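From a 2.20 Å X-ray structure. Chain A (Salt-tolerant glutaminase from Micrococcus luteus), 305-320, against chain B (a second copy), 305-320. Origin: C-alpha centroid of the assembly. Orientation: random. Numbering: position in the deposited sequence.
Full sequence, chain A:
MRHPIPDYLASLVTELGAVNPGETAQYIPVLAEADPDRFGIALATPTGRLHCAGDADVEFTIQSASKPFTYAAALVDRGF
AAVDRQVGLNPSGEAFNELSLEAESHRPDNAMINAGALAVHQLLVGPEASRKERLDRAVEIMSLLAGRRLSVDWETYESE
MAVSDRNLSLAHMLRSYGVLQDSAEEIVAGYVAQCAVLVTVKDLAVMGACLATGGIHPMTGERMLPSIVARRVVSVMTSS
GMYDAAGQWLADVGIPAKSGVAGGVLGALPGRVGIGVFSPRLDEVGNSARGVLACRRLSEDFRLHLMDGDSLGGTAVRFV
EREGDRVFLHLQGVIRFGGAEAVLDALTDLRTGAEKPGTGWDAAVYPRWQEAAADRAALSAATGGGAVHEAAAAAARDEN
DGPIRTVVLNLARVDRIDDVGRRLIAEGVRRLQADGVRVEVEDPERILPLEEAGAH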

# COMPACT_ATOMS: atom_id res chain seq x y z
N HIS A 305 3.24 0.18 -7.70
CA HIS A 305 2.79 -0.99 -6.98
C HIS A 305 2.34 -0.58 -5.58
O HIS A 305 2.94 0.27 -4.95
N LEU A 306 1.27 -1.22 -5.12
CA LEU A 306 0.71 -0.94 -3.80
C LEU A 306 1.73 -1.14 -2.68
O LEU A 306 1.60 -0.55 -1.61
N MET A 307 2.75 -1.95 -2.93
CA MET A 307 3.76 -2.25 -1.91
C MET A 307 5.02 -1.39 -1.87
O MET A 307 5.93 -1.68 -1.10
N ASP A 308 5.11 -0.34 -2.68
CA ASP A 308 6.33 0.46 -2.60
C ASP A 308 6.32 1.43 -1.44
O ASP A 308 5.26 1.91 -1.02
N GLY A 309 7.51 1.71 -0.90
CA GLY A 309 7.63 2.60 0.23
C GLY A 309 7.77 4.07 -0.11
O GLY A 309 8.66 4.74 0.39
N ASP A 310 6.88 4.56 -0.97
CA ASP A 310 6.92 5.96 -1.37
C ASP A 310 6.24 6.80 -0.30
O ASP A 310 5.11 7.27 -0.49
N SER A 311 6.90 6.98 0.84
CA SER A 311 6.33 7.76 1.93
C SER A 311 7.13 9.01 2.23
O SER A 311 8.33 9.07 1.96
N LEU A 312 6.46 10.01 2.79
CA LEU A 312 7.11 11.26 3.14
C LEU A 312 8.26 10.95 4.09
O LEU A 312 9.40 11.36 3.86
N GLY A 313 7.94 10.23 5.16
CA GLY A 313 8.95 9.86 6.14
C GLY A 313 9.75 11.03 6.69
O GLY A 313 9.19 12.05 7.09
N GLY A 314 11.07 10.86 6.71
CA GLY A 314 11.96 11.89 7.23
C GLY A 314 11.90 13.21 6.48
O GLY A 314 12.36 14.22 7.00
N THR A 315 11.35 13.20 5.27
CA THR A 315 11.26 14.43 4.49
C THR A 315 10.26 15.39 5.13
O THR A 315 10.18 16.56 4.76
N ALA A 316 9.50 14.89 6.10
CA ALA A 316 8.55 15.72 6.82
C ALA A 316 9.35 16.84 7.49
O ALA A 316 8.82 17.91 7.80
N VAL A 317 10.63 16.58 7.72
CA VAL A 317 11.50 17.59 8.30
C VAL A 317 12.22 18.27 7.14
O VAL A 317 13.11 17.69 6.52
N ARG A 318 11.81 19.50 6.83
CA ARG A 318 12.41 20.27 5.74
C ARG A 318 13.86 20.64 6.07
O ARG A 318 14.74 20.57 5.22
N PHE A 319 14.09 21.03 7.32
CA PHE A 319 15.43 21.38 7.80
C PHE A 319 15.43 21.72 9.28
O PHE A 319 14.38 21.99 9.87
N VAL A 320 16.61 21.68 9.88
CA VAL A 320 16.79 22.01 11.29
C VAL A 320 18.08 22.82 11.36
O VAL A 320 19.16 22.29 11.12
N HIS B 305 -2.24 1.95 7.65
CA HIS B 305 -2.91 1.05 6.73
C HIS B 305 -2.20 1.01 5.39
O HIS B 305 -1.67 2.02 4.92
N LEU B 306 -2.16 -0.17 4.79
CA LEU B 306 -1.52 -0.35 3.51
C LEU B 306 -2.14 0.61 2.49
O LEU B 306 -1.47 1.05 1.56
N MET B 307 -3.41 0.94 2.69
CA MET B 307 -4.15 1.81 1.78
C MET B 307 -4.04 3.31 2.01
O MET B 307 -4.46 4.08 1.15
N ASP B 308 -3.50 3.75 3.14
CA ASP B 308 -3.42 5.19 3.35
C ASP B 308 -2.43 5.84 2.37
O ASP B 308 -1.30 5.38 2.21
N GLY B 309 -2.89 6.89 1.70
CA GLY B 309 -2.07 7.57 0.71
C GLY B 309 -0.99 8.53 1.17
O GLY B 309 -1.00 9.71 0.81
N ASP B 310 -0.04 8.02 1.95
CA ASP B 310 1.06 8.82 2.46
C ASP B 310 2.24 8.75 1.48
O ASP B 310 3.14 7.93 1.65
N SER B 311 2.23 9.59 0.46
CA SER B 311 3.31 9.59 -0.53
C SER B 311 4.02 10.93 -0.61
O SER B 311 3.49 11.95 -0.17
N LEU B 312 5.22 10.92 -1.18
CA LEU B 312 6.00 12.15 -1.33
C LEU B 312 5.24 13.13 -2.22
O LEU B 312 5.00 14.28 -1.83
N GLY B 313 4.86 12.67 -3.41
CA GLY B 313 4.12 13.52 -4.33
C GLY B 313 4.77 14.85 -4.65
O GLY B 313 5.97 14.92 -4.93
N GLY B 314 3.97 15.91 -4.61
CA GLY B 314 4.46 17.25 -4.91
C GLY B 314 5.56 17.75 -3.99
O GLY B 314 6.27 18.69 -4.33
N THR B 315 5.71 17.13 -2.82
CA THR B 315 6.76 17.57 -1.91
C THR B 315 8.13 17.29 -2.51
O THR B 315 9.15 17.78 -2.02
N ALA B 316 8.16 16.53 -3.60
CA ALA B 316 9.41 16.23 -4.29
C ALA B 316 10.03 17.57 -4.71
O ALA B 316 11.23 17.67 -4.92
N VAL B 317 9.18 18.58 -4.85
CA VAL B 317 9.66 19.91 -5.20
C VAL B 317 9.79 20.71 -3.90
O VAL B 317 8.79 21.03 -3.27
N ARG B 318 11.03 21.01 -3.51
CA ARG B 318 11.29 21.77 -2.28
C ARG B 318 10.89 23.22 -2.48
O ARG B 318 10.26 23.83 -1.61
N PHE B 319 11.25 23.79 -3.62
CA PHE B 319 10.88 25.16 -3.95
C PHE B 319 11.26 25.55 -5.37
O PHE B 319 12.07 24.89 -6.03
N VAL B 320 10.65 26.63 -5.84
CA VAL B 320 10.90 27.17 -7.16
C VAL B 320 10.98 28.68 -7.01
O VAL B 320 9.98 29.33 -6.68

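The two stretches meet about a near-twofold arrangement in which each side-chain contact recurs with the chains exchanged, burying 741 Å² between them, both sides summed. L306(A) and L306(B) point toward the opposite stretch, both in the t,p rotamer, and their CD2 atoms meet at 3.8 Å. M307 starts away, but chi1 and chi2 both near -60° fold the chain back, bringing M307(A) CE to 3.4 Å from L306(B) CD2.

D310, by contrast, leaves sideways; its t chi1 carries the carboxylate across, where D310(A) OD1 accepts from L312(B) N at 3.0 Å with an N-H...O angle of 171°, and D310(B) OD1 from L312(A) N at 3.1 Å, 167°. Water 1 extends the first link, donating weakly to D310(A) OD2 (2.8 Å) and accepting from G313(B) N (2.8 Å). L312, t,p in both chains, then places CD1 near the partner threonine: L312(A) CD1 lies 4.0 Å from T315(B) CG2, and T315(A) CG2 meets T315(B) CG2 at 3.8 Å.

R318 has the most area covered by the other stretch, 96 Å² in chain A and 95 Å² in chain B. With chi1 to chi3 all t, it extends far enough for R318(A) NH2 to donate to R318(B) O at 2.8 Å and R318(B) NH2 to R318(A) O at 2.6 Å. The guanidiniums stack, planes 7° apart and centres 4.7 Å apart. Two like charges thus lie close, R318(A) NH2 being 4.5 Å from R318(B) NE, while each guanidinium also donates to the other chain's R318 O.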

# COMPACT_ATOMS: atom_id res chain seq x y z
CB HIS A 305 3.93 -2.00 -6.87
CG HIS A 305 3.47 -3.38 -6.51
ND1 HIS A 305 2.94 -3.69 -5.28
CD2 HIS A 305 3.45 -4.53 -7.24
CE1 HIS A 305 2.60 -4.97 -5.26
NE2 HIS A 305 2.90 -5.50 -6.44
CB LEU A 306 -0.49 -1.86 -3.56
CG LEU A 306 -1.29 -1.62 -2.28
CD1 LEU A 306 -1.98 -0.26 -2.35
CD2 LEU A 306 -2.33 -2.73 -2.12
CB MET A 307 4.19 -3.72 -2.03
CG MET A 307 3.06 -4.73 -1.94
SD MET A 307 2.18 -4.63 -0.38
CE MET A 307 0.59 -5.26 -0.85
CB ASP A 308 6.62 1.18 -3.91
CG ASP A 308 5.42 1.86 -4.48
OD1 ASP A 308 5.36 2.01 -5.72
OD2 ASP A 308 4.54 2.24 -3.68
CB ASP A 310 6.20 6.13 -2.71
CG ASP A 310 6.33 7.53 -3.27
OD1 ASP A 310 6.32 8.49 -2.47
OD2 ASP A 310 6.43 7.67 -4.50
CB SER A 311 6.23 6.91 3.19
OG SER A 311 5.36 5.81 3.00
CB LEU A 312 6.13 12.21 3.84
CG LEU A 312 6.74 13.54 4.29
CD1 LEU A 312 7.27 14.29 3.08
CD2 LEU A 312 5.69 14.36 5.03
CB THR A 315 10.89 14.12 3.03
OG1 THR A 315 11.97 13.42 2.41
CG2 THR A 315 10.61 15.40 2.24
CB ALA A 316 7.81 14.89 7.87
CB VAL A 317 12.55 16.97 9.26
CG1 VAL A 317 13.49 18.05 9.77
CG2 VAL A 317 11.85 16.29 10.44
CB ARG A 318 11.57 21.53 5.48
CG ARG A 318 11.95 22.33 4.24
CD ARG A 318 11.00 23.52 4.08
NE ARG A 318 11.33 24.38 2.94
CZ ARG A 318 11.04 24.12 1.67
NH1 ARG A 318 10.40 23.00 1.34
NH2 ARG A 318 11.38 24.98 0.72
CB PHE A 319 16.04 22.55 7.00
CG PHE A 319 15.38 23.89 7.24
CD1 PHE A 319 14.70 24.54 6.21
CD2 PHE A 319 15.49 24.53 8.48
CE1 PHE A 319 14.14 25.81 6.41
CE2 PHE A 319 14.94 25.80 8.68
CZ PHE A 319 14.26 26.44 7.65
CB VAL A 320 16.96 20.75 12.16
CG1 VAL A 320 16.93 21.14 13.64
CG2 VAL A 320 15.86 19.75 11.85
CB HIS B 305 -4.37 1.48 6.53
CG HIS B 305 -5.25 0.39 6.01
ND1 HIS B 305 -5.16 -0.09 4.72
CD2 HIS B 305 -6.21 -0.35 6.62
CE1 HIS B 305 -6.02 -1.08 4.56
NE2 HIS B 305 -6.67 -1.26 5.69
CB LEU B 306 -1.71 -1.79 3.03
CG LEU B 306 -1.07 -2.23 1.71
CD1 LEU B 306 0.45 -2.04 1.76
CD2 LEU B 306 -1.41 -3.69 1.46
CB MET B 307 -5.64 1.46 1.78
CG MET B 307 -5.97 0.03 1.43
SD MET B 307 -5.34 -0.50 -0.16
CE MET B 307 -4.78 -2.12 0.24
CB ASP B 308 -3.12 5.51 4.83
CG ASP B 308 -1.84 4.91 5.32
OD1 ASP B 308 -1.72 4.69 6.55
OD2 ASP B 308 -0.94 4.65 4.49
CB ASP B 310 1.49 8.27 3.83
CG ASP B 310 2.60 9.08 4.47
OD1 ASP B 310 3.54 9.48 3.75
OD2 ASP B 310 2.53 9.30 5.70
CB SER B 311 2.76 9.23 -1.92
OG SER B 311 2.18 7.94 -1.93
CB LEU B 312 7.37 11.84 -1.93
CG LEU B 312 8.27 13.05 -2.24
CD1 LEU B 312 8.51 13.87 -0.98
CD2 LEU B 312 9.58 12.55 -2.81
CB THR B 315 6.61 16.89 -0.53
OG1 THR B 315 5.41 17.36 0.10
CG2 THR B 315 7.79 17.21 0.37
CB ALA B 316 9.15 15.36 -5.52
CB VAL B 317 8.68 20.64 -6.13
CG1 VAL B 317 9.25 21.99 -6.53
CG2 VAL B 317 8.41 19.79 -7.37
CB ARG B 318 12.78 21.67 -1.93
CG ARG B 318 13.13 22.10 -0.50
CD ARG B 318 14.61 21.84 -0.23
NE ARG B 318 15.06 22.34 1.06
CZ ARG B 318 14.99 21.66 2.20
NH1 ARG B 318 14.48 20.43 2.23
NH2 ARG B 318 15.42 22.21 3.33
CB PHE B 319 11.49 26.17 -2.96
CG PHE B 319 13.00 26.24 -3.00
CD1 PHE B 319 13.77 25.46 -2.15
CD2 PHE B 319 13.64 27.11 -3.89
CE1 PHE B 319 15.16 25.55 -2.16
CE2 PHE B 319 15.04 27.20 -3.91
CZ PHE B 319 15.80 26.42 -3.05
CB VAL B 320 9.77 26.81 -8.15
CG1 VAL B 320 10.14 27.28 -9.55
CG2 VAL B 320 9.50 25.31 -8.13
O HOH W 1 4.95 10.08 -4.50
O HOH W 2 5.43 8.69 6.15
O HOH W 3 14.03 17.85 3.70
O HOH W 4 8.15 21.60 -0.61